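PDB 1VKC: putative acetyl transferase from Pyrococcus furiosus, which probably transfers an acyl group, most likely acetyl from acetyl-CoA, to an acceptor that is not specified. Local coordinates for residues Thr12-Glu17 against Val65-Arg70; Leu26-Ser31 against Ile39-Tyr44; Glu60-Val65 against Val77-Thr82; Val89-Ile94 against Lys127-Val132; Ile97-Trp102 against Ser110-Lys115. One frame throughout, in Å; residues are numbered along the deposited sequence. Where two conformers were deposited one is given.

Contact 1: residues Thr12-Glu17 against Val65-Arg70; sequences TIVDGE and VALNER
This is the antiparallel pairing of the outermost strand 11-15 with strand 60-68 in the mixed sheet of a GNAT fold. V65 faces V14 in a hydrogen-bonded pair. V65 N gives V14 O a nearly straight bond of 2.9 Å, and V14 N returns one to V65 O. The side chains of V14 and V65 cross obliquely, CG2 to CG2 at 3.7 Å. V65 CG1 lies 3.8 Å from G16 CA, where the chain leaves the strand. A side chain on G16 would run into this methyl. A66 comes next, opposite I13 in a non-hydrogen-bonded pair. The side chains of A66 and I13 share the sheet face that helix 108-122 covers. L67 pairs with T12 through two backbone bonds, and its side chain lies on the V65 face, where Y19 packs against both. L67 CB runs alongside T12 CG2. Farther out, L67 CD1 meets V14 CG2 at 3.7 Å, the two side chains crossing at about a right angle.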
# COMPACT_ATOMS: atom_id res chain seq x y z
N THR A 12 -12.93 8.20 -19.39
CA THR A 12 -13.74 9.41 -19.25
C THR A 12 -13.43 10.08 -17.93
O THR A 12 -13.01 9.42 -16.98
CB THR A 12 -15.25 9.07 -19.31
OG1 THR A 12 -16.02 10.27 -19.15
CG2 THR A 12 -15.69 8.19 -18.14
N ILE A 13 -13.66 11.39 -17.87
CA ILE A 13 -13.51 12.17 -16.63
C ILE A 13 -14.88 12.71 -16.25
O ILE A 13 -15.51 13.41 -17.04
CB ILE A 13 -12.51 13.34 -16.80
CG1 ILE A 13 -11.12 12.81 -17.09
CG2 ILE A 13 -12.49 14.22 -15.52
CD1 ILE A 13 -10.12 13.87 -17.50
N VAL A 14 -15.31 12.36 -15.04
CA VAL A 14 -16.64 12.70 -14.54
C VAL A 14 -16.49 13.14 -13.10
O VAL A 14 -15.44 12.93 -12.48
CB VAL A 14 -17.58 11.45 -14.59
CG1 VAL A 14 -17.74 10.93 -16.03
CG2 VAL A 14 -17.06 10.31 -13.72
N ASP A 15 -17.55 13.72 -12.54
CA ASP A 15 -17.57 14.04 -11.11
C ASP A 15 -17.38 12.76 -10.29
O ASP A 15 -17.88 11.69 -10.65
CB ASP A 15 -18.86 14.73 -10.72
CG ASP A 15 -18.90 15.08 -9.27
OD1 ASP A 15 -19.45 14.28 -8.51
OD2 ASP A 15 -18.40 16.12 -8.80
N GLY A 16 -16.65 12.89 -9.19
CA GLY A 16 -16.21 11.74 -8.44
C GLY A 16 -16.81 11.61 -7.07
O GLY A 16 -16.32 10.84 -6.26
N GLU A 17 -17.91 12.32 -6.81
CA GLU A 17 -18.56 12.26 -5.50
C GLU A 17 -18.89 10.82 -5.12
O GLU A 17 -18.67 10.42 -3.99
CB GLU A 17 -19.85 13.09 -5.45
CG GLU A 17 -19.68 14.54 -5.03
CD GLU A 17 -19.05 14.72 -3.65
OE1 GLU A 17 -17.81 14.77 -3.57
OE2 GLU A 17 -19.78 14.83 -2.64
N VAL A 65 -12.89 12.12 -11.31
CA VAL A 65 -12.25 10.83 -11.50
C VAL A 65 -12.10 10.48 -12.97
O VAL A 65 -12.92 10.90 -13.80
CB VAL A 65 -13.01 9.69 -10.75
CG1 VAL A 65 -12.94 9.91 -9.24
CG2 VAL A 65 -14.46 9.57 -11.22
N ALA A 66 -11.05 9.72 -13.28
CA ALA A 66 -10.84 9.14 -14.59
C ALA A 66 -11.29 7.69 -14.48
O ALA A 66 -10.82 6.96 -13.60
CB ALA A 66 -9.38 9.21 -14.98
N LEU A 67 -12.21 7.28 -15.35
CA LEU A 67 -12.80 5.93 -15.30
C LEU A 67 -12.56 5.22 -16.61
O LEU A 67 -12.81 5.80 -17.66
CB LEU A 67 -14.30 6.02 -15.05
CG LEU A 67 -14.78 6.67 -13.75
CD1 LEU A 67 -16.29 6.66 -13.69
CD2 LEU A 67 -14.19 5.97 -12.53
N ASN A 68 -12.08 3.97 -16.56
CA ASN A 68 -11.95 3.19 -17.80
C ASN A 68 -13.31 2.63 -18.25
O ASN A 68 -14.33 2.91 -17.62
CB ASN A 68 -10.89 2.08 -17.65
CG ASN A 68 -11.32 0.94 -16.74
OD1 ASN A 68 -12.43 0.92 -16.21
ND2 ASN A 68 -10.42 -0.01 -16.55
N GLU A 69 -13.30 1.86 -19.33
CA GLU A 69 -14.55 1.35 -19.95
C GLU A 69 -15.37 0.46 -19.01
O GLU A 69 -16.59 0.38 -19.13
CB GLU A 69 -14.23 0.60 -21.26
N ARG A 70 -14.70 -0.19 -18.06
CA ARG A 70 -15.36 -0.99 -17.02
C ARG A 70 -15.72 -0.16 -15.79
O ARG A 70 -16.04 -0.71 -14.73
CB ARG A 70 -14.47 -2.15 -16.62

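Contact 2: residues Leu26-Ser31 against Ile39-Tyr44; sequences LDREIS and ISYEEY
Helices 20-31 and 41-57 of the GNAT fold meet here, joined by a short loop. The contact hangs on one tyrosine. Y44 CG is anti to the backbone N (chi1 164°), which sends the ring across to helix 20-31. Y44 OH donates to R28 O over 2.5 Å. It uses a lone pair of that carbonyl, in the carbonyl plane, and R28 O in turn lies at the ring edge. S31 CB touches the same hydroxyl at 3.3 Å. S31 OG turns back and donates to D27 O, which also accepts from S31 N. R28 CG rests 3.8 Å from Y44 CE1 and 3.9 Å from Y41 OH. The R28 chain then bends, and its guanidinium goes to E49 and H48. A phenylalanine at Y44 would lose the hydroxyl and its bond to R28 O, and would probably loosen the hold between the two helices. Y41 OH makes weak hydrogen bonds with E29 of the second subunit, so the contact borders the dimer interface. Helix 41-57 is started by S40 at its N-cap. E43 N donates to S40 OG over 2.9 Å and S40 N to E43 OE2, the reciprocal pair of a capping box.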
# COMPACT_ATOMS: atom_id res chain seq x y z
N LEU A 26 -7.34 4.31 -2.32
CA LEU A 26 -6.21 4.41 -3.22
C LEU A 26 -5.16 5.41 -2.68
O LEU A 26 -3.95 5.14 -2.69
CB LEU A 26 -6.69 4.81 -4.61
CG LEU A 26 -5.68 5.03 -5.72
CD1 LEU A 26 -4.79 3.84 -5.93
CD2 LEU A 26 -6.43 5.39 -7.00
N ASP A 27 -5.63 6.54 -2.18
CA ASP A 27 -4.75 7.50 -1.55
C ASP A 27 -4.06 6.92 -0.30
O ASP A 27 -2.90 7.20 -0.07
CB ASP A 27 -5.51 8.75 -1.17
CG ASP A 27 -4.64 9.76 -0.46
OD1 ASP A 27 -3.68 10.29 -1.08
OD2 ASP A 27 -4.84 10.06 0.72
N ARG A 28 -4.78 6.14 0.48
CA ARG A 28 -4.18 5.44 1.63
C ARG A 28 -3.03 4.54 1.18
O ARG A 28 -1.96 4.54 1.77
CB ARG A 28 -5.23 4.61 2.34
CG ARG A 28 -4.68 3.72 3.45
CD ARG A 28 -5.74 3.21 4.36
NE ARG A 28 -6.52 4.33 4.88
CZ ARG A 28 -7.75 4.25 5.38
NH1 ARG A 28 -8.39 3.08 5.46
NH2 ARG A 28 -8.35 5.37 5.79
N GLU A 29 -3.27 3.78 0.12
CA GLU A 29 -2.27 2.85 -0.42
C GLU A 29 -1.06 3.61 -0.97
O GLU A 29 0.09 3.31 -0.63
CB GLU A 29 -2.90 1.94 -1.50
CG GLU A 29 -1.95 0.91 -2.14
CD GLU A 29 -1.54 -0.22 -1.19
OE1 GLU A 29 -0.37 -0.65 -1.24
OE2 GLU A 29 -2.39 -0.69 -0.42
N ILE A 30 -1.32 4.60 -1.82
CA ILE A 30 -0.27 5.39 -2.44
C ILE A 30 0.58 6.16 -1.39
O ILE A 30 1.82 6.06 -1.38
CB ILE A 30 -0.86 6.36 -3.49
CG1 ILE A 30 -1.35 5.58 -4.72
CG2 ILE A 30 0.18 7.41 -3.93
CD1 ILE A 30 -2.02 6.43 -5.76
N SER A 31 -0.11 6.89 -0.51
CA SER A 31 0.56 7.82 0.43
C SER A 31 1.52 7.12 1.38
O SER A 31 2.48 7.73 1.86
CB SER A 31 -0.46 8.60 1.24
OG SER A 31 -1.20 9.45 0.41
N ILE A 39 6.10 4.42 12.17
CA ILE A 39 4.78 4.17 12.71
C ILE A 39 4.26 2.81 12.18
O ILE A 39 4.67 2.38 11.12
CB ILE A 39 3.82 5.32 12.36
CG1 ILE A 39 3.71 5.54 10.84
CG2 ILE A 39 4.29 6.62 13.04
CD1 ILE A 39 2.53 6.39 10.42
N SER A 40 3.38 2.16 12.93
CA SER A 40 2.77 0.90 12.48
C SER A 40 1.78 1.17 11.34
O SER A 40 1.25 2.27 11.20
CB SER A 40 2.04 0.21 13.62
OG SER A 40 0.83 0.89 13.94
N TYR A 41 1.53 0.17 10.52
CA TYR A 41 0.57 0.35 9.44
C TYR A 41 -0.83 0.62 10.02
O TYR A 41 -1.58 1.43 9.49
CB TYR A 41 0.56 -0.84 8.47
CG TYR A 41 -0.34 -0.56 7.29
CD1 TYR A 41 0.06 0.32 6.29
CD2 TYR A 41 -1.60 -1.14 7.19
CE1 TYR A 41 -0.77 0.62 5.23
CE2 TYR A 41 -2.43 -0.86 6.12
CZ TYR A 41 -1.99 0.03 5.13
OH TYR A 41 -2.79 0.32 4.07
N GLU A 42 -1.17 -0.04 11.13
CA GLU A 42 -2.44 0.22 11.79
C GLU A 42 -2.56 1.68 12.28
O GLU A 42 -3.64 2.29 12.14
CB GLU A 42 -2.65 -0.73 12.97
CG GLU A 42 -4.01 -0.57 13.64
CD GLU A 42 -5.16 -0.78 12.66
OE1 GLU A 42 -5.98 0.16 12.48
OE2 GLU A 42 -5.24 -1.89 12.06
N GLU A 43 -1.48 2.21 12.86
CA GLU A 43 -1.39 3.64 13.22
C GLU A 43 -1.58 4.52 11.98
O GLU A 43 -2.39 5.45 11.99
CB GLU A 43 -0.03 3.96 13.89
CG GLU A 43 0.08 3.50 15.33
CD GLU A 43 1.52 3.42 15.87
OE1 GLU A 43 1.68 3.24 17.09
OE2 GLU A 43 2.50 3.54 15.09
N TYR A 44 -0.85 4.21 10.90
CA TYR A 44 -0.95 4.97 9.66
C TYR A 44 -2.40 5.01 9.16
O TYR A 44 -2.96 6.07 8.91
CB TYR A 44 -0.02 4.41 8.58
CG TYR A 44 -0.37 4.90 7.20
CD1 TYR A 44 -1.00 4.07 6.27
CD2 TYR A 44 -0.14 6.23 6.84
CE1 TYR A 44 -1.34 4.53 4.99
CE2 TYR A 44 -0.47 6.70 5.58
CZ TYR A 44 -1.08 5.86 4.67
OH TYR A 44 -1.40 6.35 3.44

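Contact 3: residues Glu60-Val65 against Val77-Thr82; sequences EHKFFV and VWICIT
F63 and W78 point the same way from neighbouring strands and lie side by side in an offset stack. Their planes are 25° apart, and the F63 ring centre is 4.2 Å from that of the W78 five-membered ring. F63 CE1 comes to 3.4 Å from W78 CG. The indole reaches this place with CG anti to the backbone N (chi1 179°). H61 CB sits at the edge of the indole, near its plane. On the opposite sheet face F64 CB meets V77 CG1 at 3.7 Å. The edge of the F64 ring, at CE2, meets I79 CD1 at 3.8 Å. K62 CG runs alongside I79, then the chain bends away so that NZ pairs with D15. The backbones form an antiparallel hairpin, strands 60-68 and 73-83. I79 N and K62 O are 2.8 Å apart, in a nearly straight bond. Backbone bonds thus hold the two strands, with an aromatic stack on the F63 and W78 face and apolar contacts of F64, V77 and I79 on the other.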
# COMPACT_ATOMS: atom_id res chain seq x y z
N GLU A 60 -15.43 23.82 0.56
CA GLU A 60 -16.16 23.35 -0.61
C GLU A 60 -15.25 22.45 -1.44
O GLU A 60 -14.30 22.93 -2.07
CB GLU A 60 -16.62 24.56 -1.45
CG GLU A 60 -17.44 24.21 -2.69
CD GLU A 60 -17.42 25.30 -3.75
OE1 GLU A 60 -17.62 24.98 -4.93
OE2 GLU A 60 -17.19 26.48 -3.40
N HIS A 61 -15.56 21.15 -1.46
CA HIS A 61 -14.70 20.14 -2.12
C HIS A 61 -15.27 19.68 -3.46
O HIS A 61 -16.49 19.63 -3.65
CB HIS A 61 -14.48 18.94 -1.19
CG HIS A 61 -15.67 18.03 -1.07
ND1 HIS A 61 -16.50 18.02 0.04
CD2 HIS A 61 -16.17 17.10 -1.92
CE1 HIS A 61 -17.45 17.12 -0.14
NE2 HIS A 61 -17.28 16.55 -1.32
N LYS A 62 -14.39 19.34 -4.39
CA LYS A 62 -14.77 18.78 -5.68
C LYS A 62 -13.79 17.68 -6.05
O LYS A 62 -12.59 17.85 -5.92
CB LYS A 62 -14.73 19.86 -6.76
CG LYS A 62 -15.04 19.40 -8.16
CD LYS A 62 -16.50 19.05 -8.33
CE LYS A 62 -16.81 18.66 -9.75
NZ LYS A 62 -18.25 18.33 -9.94
N PHE A 63 -14.33 16.56 -6.49
CA PHE A 63 -13.53 15.47 -6.99
C PHE A 63 -13.86 15.25 -8.44
O PHE A 63 -15.03 15.27 -8.83
CB PHE A 63 -13.86 14.20 -6.24
CG PHE A 63 -13.41 14.19 -4.82
CD1 PHE A 63 -12.16 13.71 -4.47
CD2 PHE A 63 -14.29 14.56 -3.81
CE1 PHE A 63 -11.76 13.67 -3.16
CE2 PHE A 63 -13.89 14.52 -2.49
CZ PHE A 63 -12.62 14.06 -2.16
N PHE A 64 -12.83 15.03 -9.26
CA PHE A 64 -13.00 14.43 -10.59
C PHE A 64 -12.30 13.08 -10.62
O PHE A 64 -11.23 12.93 -10.03
CB PHE A 64 -12.43 15.30 -11.69
CG PHE A 64 -13.19 16.57 -11.92
CD1 PHE A 64 -14.37 16.57 -12.66
CD2 PHE A 64 -12.72 17.78 -11.41
CE1 PHE A 64 -15.09 17.76 -12.89
CE2 PHE A 64 -13.43 18.97 -11.63
CZ PHE A 64 -14.61 18.95 -12.39
N VAL A 65 -12.89 12.12 -11.31
CA VAL A 65 -12.25 10.83 -11.50
C VAL A 65 -12.10 10.48 -12.97
O VAL A 65 -12.92 10.90 -13.80
CB VAL A 65 -13.01 9.69 -10.75
CG1 VAL A 65 -12.94 9.91 -9.24
CG2 VAL A 65 -14.46 9.57 -11.22
N VAL A 77 -8.57 13.79 -9.05
CA VAL A 77 -8.08 15.03 -8.50
C VAL A 77 -9.05 15.51 -7.42
O VAL A 77 -10.27 15.36 -7.56
CB VAL A 77 -7.83 16.10 -9.59
CG1 VAL A 77 -9.05 16.33 -10.47
CG2 VAL A 77 -7.36 17.38 -8.96
N TRP A 78 -8.49 16.02 -6.32
CA TRP A 78 -9.28 16.53 -5.19
C TRP A 78 -9.02 18.03 -5.10
O TRP A 78 -7.91 18.44 -4.88
CB TRP A 78 -8.87 15.78 -3.90
CG TRP A 78 -9.56 16.19 -2.61
CD1 TRP A 78 -10.59 17.08 -2.46
CD2 TRP A 78 -9.29 15.68 -1.29
NE1 TRP A 78 -10.93 17.19 -1.13
CE2 TRP A 78 -10.16 16.33 -0.39
CE3 TRP A 78 -8.38 14.73 -0.79
CZ2 TRP A 78 -10.16 16.07 0.99
CZ3 TRP A 78 -8.37 14.47 0.59
CH2 TRP A 78 -9.25 15.14 1.46
N ILE A 79 -10.09 18.82 -5.28
CA ILE A 79 -10.03 20.28 -5.26
C ILE A 79 -10.79 20.83 -4.07
O ILE A 79 -11.89 20.36 -3.75
CB ILE A 79 -10.69 20.87 -6.52
CG1 ILE A 79 -10.24 20.15 -7.78
CG2 ILE A 79 -10.41 22.38 -6.62
CD1 ILE A 79 -11.22 20.28 -8.89
N CYS A 80 -10.21 21.86 -3.44
CA CYS A 80 -10.84 22.62 -2.37
C CYS A 80 -10.83 24.11 -2.71
O CYS A 80 -9.76 24.70 -2.89
CB CYS A 80 -10.05 22.44 -1.06
SG CYS A 80 -10.80 23.20 0.39
N ILE A 81 -12.02 24.72 -2.75
CA ILE A 81 -12.15 26.18 -2.93
C ILE A 81 -11.98 26.85 -1.58
O ILE A 81 -12.70 26.54 -0.64
CB ILE A 81 -13.53 26.56 -3.53
CG1 ILE A 81 -13.72 25.94 -4.92
CG2 ILE A 81 -13.72 28.09 -3.56
CD1 ILE A 81 -12.75 26.41 -5.97
N THR A 82 -11.01 27.75 -1.48
CA THR A 82 -10.73 28.42 -0.21
C THR A 82 -10.15 29.80 -0.47
O THR A 82 -10.22 30.30 -1.61
CB THR A 82 -9.79 27.52 0.68
OG1 THR A 82 -9.56 28.15 1.94
CG2 THR A 82 -8.40 27.39 0.07

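Contact 4: residues Val89-Ile94 against Lys127-Val132; sequences VKIAYI and KIVLRV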
# COMPACT_ATOMS: atom_id res chain seq x y z
N VAL A 89 -7.73 36.12 -1.87
CA VAL A 89 -8.62 35.95 -3.01
C VAL A 89 -9.02 34.49 -3.02
O VAL A 89 -8.35 33.65 -2.42
CB VAL A 89 -7.97 36.31 -4.39
CG1 VAL A 89 -7.78 37.81 -4.55
CG2 VAL A 89 -6.65 35.54 -4.64
N LYS A 90 -10.12 34.20 -3.66
CA LYS A 90 -10.58 32.83 -3.79
C LYS A 90 -9.54 32.06 -4.60
O LYS A 90 -9.01 32.59 -5.59
CB LYS A 90 -11.93 32.78 -4.47
CG LYS A 90 -12.59 31.40 -4.42
CD LYS A 90 -13.90 31.37 -5.22
CE LYS A 90 -14.94 32.28 -4.65
NZ LYS A 90 -16.27 31.97 -5.23
N ILE A 91 -9.21 30.84 -4.15
CA ILE A 91 -8.30 29.95 -4.86
C ILE A 91 -8.85 28.55 -4.84
O ILE A 91 -9.75 28.25 -4.07
CB ILE A 91 -6.89 29.97 -4.24
CG1 ILE A 91 -6.92 29.45 -2.79
CG2 ILE A 91 -6.30 31.40 -4.34
CD1 ILE A 91 -5.48 29.25 -2.17
N ALA A 92 -8.35 27.72 -5.72
CA ALA A 92 -8.63 26.30 -5.67
C ALA A 92 -7.35 25.65 -5.19
O ALA A 92 -6.32 25.79 -5.84
CB ALA A 92 -8.98 25.79 -7.00
N TYR A 93 -7.41 24.95 -4.07
CA TYR A 93 -6.28 24.19 -3.57
C TYR A 93 -6.46 22.71 -3.99
O TYR A 93 -7.52 22.12 -3.78
CB TYR A 93 -6.18 24.32 -2.07
CG TYR A 93 -4.89 23.75 -1.51
CD1 TYR A 93 -4.84 22.46 -0.99
CD2 TYR A 93 -3.71 24.49 -1.53
CE1 TYR A 93 -3.66 21.94 -0.47
CE2 TYR A 93 -2.52 23.97 -1.04
CZ TYR A 93 -2.50 22.70 -0.52
OH TYR A 93 -1.32 22.20 -0.01
N ILE A 94 -5.43 22.15 -4.59
CA ILE A 94 -5.45 20.75 -5.02
C ILE A 94 -4.77 19.94 -3.93
O ILE A 94 -3.53 20.02 -3.75
CB ILE A 94 -4.71 20.55 -6.35
CG1 ILE A 94 -5.21 21.50 -7.44
CG2 ILE A 94 -4.76 19.07 -6.79
CD1 ILE A 94 -6.58 21.31 -7.86
N LYS A 127 -6.51 31.61 -8.60
CA LYS A 127 -5.31 30.79 -8.68
C LYS A 127 -5.67 29.36 -8.38
O LYS A 127 -6.68 29.10 -7.68
CB LYS A 127 -4.26 31.21 -7.64
CG LYS A 127 -3.91 32.66 -7.62
CD LYS A 127 -2.65 32.95 -6.77
CE LYS A 127 -2.92 33.06 -5.33
NZ LYS A 127 -1.71 33.65 -4.58
N ILE A 128 -4.86 28.45 -8.92
CA ILE A 128 -4.73 27.07 -8.44
C ILE A 128 -3.47 27.03 -7.61
O ILE A 128 -2.42 27.54 -8.03
CB ILE A 128 -4.58 26.06 -9.58
CG1 ILE A 128 -5.68 26.20 -10.59
CG2 ILE A 128 -4.56 24.62 -9.03
CD1 ILE A 128 -5.25 26.86 -11.77
N VAL A 129 -3.57 26.41 -6.44
CA VAL A 129 -2.45 26.29 -5.51
C VAL A 129 -2.29 24.84 -5.12
O VAL A 129 -3.28 24.15 -4.93
CB VAL A 129 -2.70 27.16 -4.25
CG1 VAL A 129 -1.53 27.08 -3.26
CG2 VAL A 129 -2.98 28.61 -4.67
N LEU A 130 -1.06 24.37 -5.02
CA LEU A 130 -0.83 23.02 -4.49
C LEU A 130 0.57 22.90 -3.88
O LEU A 130 1.42 23.76 -4.07
CB LEU A 130 -1.09 21.96 -5.58
CG LEU A 130 -0.27 22.22 -6.88
CD1 LEU A 130 1.07 21.50 -6.79
CD2 LEU A 130 -0.99 21.82 -8.13
N ARG A 131 0.76 21.83 -3.12
CA ARG A 131 2.02 21.55 -2.48
C ARG A 131 2.69 20.45 -3.25
O ARG A 131 2.05 19.43 -3.55
CB ARG A 131 1.79 21.14 -1.01
CG ARG A 131 2.95 20.44 -0.36
CD ARG A 131 2.70 20.09 1.11
NE ARG A 131 3.83 19.33 1.62
CZ ARG A 131 4.09 19.12 2.90
NH1 ARG A 131 3.29 19.63 3.85
NH2 ARG A 131 5.16 18.40 3.23
N VAL A 132 3.98 20.64 -3.55
CA VAL A 132 4.81 19.61 -4.17
C VAL A 132 6.09 19.42 -3.36
O VAL A 132 6.73 20.39 -2.94
CB VAL A 132 5.15 19.93 -5.67
CG1 VAL A 132 5.95 21.22 -5.81
CG2 VAL A 132 5.89 18.75 -6.31
O HOH W 1 -1.28 19.74 -2.57
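The Y93 ring reaches across strand 128-130, and it meets the Y95 ring edge-to-face. Y93 CG is anti to the backbone N (chi1 -170°). Y93 CD2 meets V129 CG1 at 3.8 Å, the two side chains crossing at about a right angle. Y93 OH ends 3.4 Å from R131 CB. An alanine at Y93 would remove the ring and would probably uncover V129 and R131 CB. I91 CD1 packs on V129 CG2 at 3.6 Å. On the other face of the sheet I94 CG1 lies beside I128 CG2 at 3.6 Å. The backbones pair in parallel. A92 N donates to K127 O, V129 N to A92 O, and I94 N to V129 O over 3.0 Å. Farther on the strands splay, and a water bridges them: it donates to I94 O at 2.6 Å and accepts from R131 N. Strand 90-99, helix 108-122 and strand 128-130 form a beta-alpha-beta unit. Its helix covers the A92, I94 and I128 face, and strand 73-83 lies beyond strand 90-99.

Contact 5: residues Ile97-Trp102 against Ser110-Lys115; sequences IEVVKW and SALLRK
I97 CD1 makes the closest contacts between the strand and the helix. It reaches 3.7 Å from L113 N and 3.8 Å from L112 CB, so it rests on the helix backbone between two leucines. I97 CG1 is anti to the backbone N (chi1 180°), which brings CD1 to the helix. L112 crosses I97 obliquely, and L112 CD1 lies a looser 4.3 Å from V99 CG2. No hydrogen bond joins the two segments, so apolar packing alone makes this contact. In the next shell Y142 of helix 138-144 touches both I97 and L113, and W141 packs on L113. E98 points the other way, between I97 and V99, and is hydrogen-bonded to H76 of strand 73-83. The axes of 97-99 and 110-115 approach to 9.2 Å, their directions 150° apart. That is the returning helix of a beta-alpha-beta crossover. Helix 108-122 lies on the I97 and V99 face of the sheet, and helix 20-31 packs against E98 on the other.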
# COMPACT_ATOMS: atom_id res chain seq x y z
N ILE A 97 -3.61 14.75 -6.65
CA ILE A 97 -3.84 14.23 -7.98
C ILE A 97 -3.03 12.93 -8.09
O ILE A 97 -1.83 12.92 -7.84
CB ILE A 97 -3.48 15.28 -9.05
CG1 ILE A 97 -3.71 14.74 -10.45
CG2 ILE A 97 -2.05 15.77 -8.89
CD1 ILE A 97 -4.09 15.82 -11.43
N GLU A 98 -3.72 11.84 -8.39
CA GLU A 98 -3.16 10.49 -8.34
C GLU A 98 -3.66 9.71 -9.55
O GLU A 98 -4.83 9.81 -9.92
CB GLU A 98 -3.54 9.79 -7.01
CG GLU A 98 -2.73 10.29 -5.81
CD GLU A 98 -3.28 9.90 -4.42
OE1 GLU A 98 -2.61 10.23 -3.41
OE2 GLU A 98 -4.36 9.27 -4.31
N VAL A 99 -2.75 8.99 -10.21
CA VAL A 99 -3.12 8.09 -11.31
C VAL A 99 -2.56 6.70 -10.97
O VAL A 99 -1.45 6.60 -10.46
CB VAL A 99 -2.57 8.61 -12.66
CG1 VAL A 99 -2.85 7.62 -13.80
CG2 VAL A 99 -3.16 9.99 -12.98
N VAL A 100 -3.34 5.65 -11.20
CA VAL A 100 -2.90 4.29 -10.85
C VAL A 100 -1.71 3.90 -11.71
O VAL A 100 -1.59 4.33 -12.84
CB VAL A 100 -4.02 3.24 -10.97
CG1 VAL A 100 -5.10 3.54 -10.01
CG2 VAL A 100 -4.56 3.14 -12.42
N LYS A 101 -0.81 3.11 -11.13
CA LYS A 101 0.50 2.85 -11.73
C LYS A 101 0.44 2.33 -13.17
O LYS A 101 1.21 2.73 -14.01
CB LYS A 101 1.32 1.91 -10.84
CG LYS A 101 0.63 0.59 -10.48
CD LYS A 101 1.51 -0.25 -9.55
CE LYS A 101 0.72 -1.32 -8.84
NZ LYS A 101 1.61 -2.17 -7.98
N TRP A 102 -0.52 1.45 -13.45
CA TRP A 102 -0.62 0.88 -14.81
C TRP A 102 -1.33 1.78 -15.82
O TRP A 102 -1.35 1.46 -17.01
CB TRP A 102 -1.27 -0.51 -14.77
CG TRP A 102 -2.45 -0.59 -13.92
CD1 TRP A 102 -2.48 -0.90 -12.61
CD2 TRP A 102 -3.80 -0.38 -14.32
NE1 TRP A 102 -3.77 -0.88 -12.15
CE2 TRP A 102 -4.61 -0.57 -13.19
CE3 TRP A 102 -4.42 -0.03 -15.53
CZ2 TRP A 102 -6.00 -0.43 -13.22
CZ3 TRP A 102 -5.81 0.10 -15.56
CH2 TRP A 102 -6.58 -0.10 -14.41
N SER A 110 -2.53 14.77 -16.60
CA SER A 110 -2.59 16.04 -17.31
C SER A 110 -4.03 16.48 -17.54
O SER A 110 -4.38 17.62 -17.29
CB SER A 110 -1.79 15.95 -18.61
OG SER A 110 -1.50 17.23 -19.08
N ALA A 111 -4.88 15.53 -17.96
CA ALA A 111 -6.29 15.80 -18.24
C ALA A 111 -7.09 16.14 -16.97
O ALA A 111 -7.97 17.01 -17.00
CB ALA A 111 -6.91 14.62 -18.94
N LEU A 112 -6.79 15.43 -15.87
CA LEU A 112 -7.45 15.67 -14.58
C LEU A 112 -7.16 17.08 -14.11
O LEU A 112 -8.06 17.80 -13.67
CB LEU A 112 -6.99 14.62 -13.54
CG LEU A 112 -7.65 13.23 -13.66
CD1 LEU A 112 -6.87 12.18 -12.88
CD2 LEU A 112 -9.11 13.28 -13.19
N LEU A 113 -5.90 17.50 -14.21
CA LEU A 113 -5.52 18.86 -13.82
C LEU A 113 -6.19 19.94 -14.70
O LEU A 113 -6.60 20.98 -14.19
CB LEU A 113 -4.01 19.02 -13.86
CG LEU A 113 -3.47 20.35 -13.29
CD1 LEU A 113 -3.95 20.55 -11.88
CD2 LEU A 113 -1.96 20.40 -13.32
N ARG A 114 -6.29 19.70 -16.00
CA ARG A 114 -7.01 20.65 -16.87
C ARG A 114 -8.45 20.78 -16.42
O ARG A 114 -9.00 21.88 -16.37
CB ARG A 114 -6.97 20.21 -18.35
CG ARG A 114 -5.69 20.49 -19.02
CD ARG A 114 -5.81 20.47 -20.56
NE ARG A 114 -6.18 19.14 -21.03
CZ ARG A 114 -5.32 18.17 -21.30
NH1 ARG A 114 -5.75 17.01 -21.69
NH2 ARG A 114 -4.02 18.35 -21.15
N LYS A 115 -9.08 19.65 -16.10
CA LYS A 115 -10.49 19.68 -15.64
C LYS A 115 -10.64 20.48 -14.33
O LYS A 115 -11.56 21.27 -14.17
CB LYS A 115 -11.04 18.27 -15.47
CG LYS A 115 -12.55 18.19 -15.53

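How the contacts relate
Contacts 1, 3 and 4 pair strands of one mixed sheet and include both its outermost strands within the chain, in the strand order 11-15, 60-68, 73-83, 90-99, 128-130. Contacts 1 and 3 share V65 and are tied by the D15-K62 salt bridge. Contacts 3 and 4 have centres 10 Å apart, and backbone bonds between strands 73-83 and 90-99 join them. Contact 5 sets helix 108-122 on this sheet, and L112 also reaches contacts 1 and 3. It is nested inside the chain loop closed by contact 4. Contact 2, nested within contact 1, lies 25 Å from contact 4 between centres. Contacts 2 and 5 both touch the second subunit, so this end of the GNAT fold takes part in the dimer.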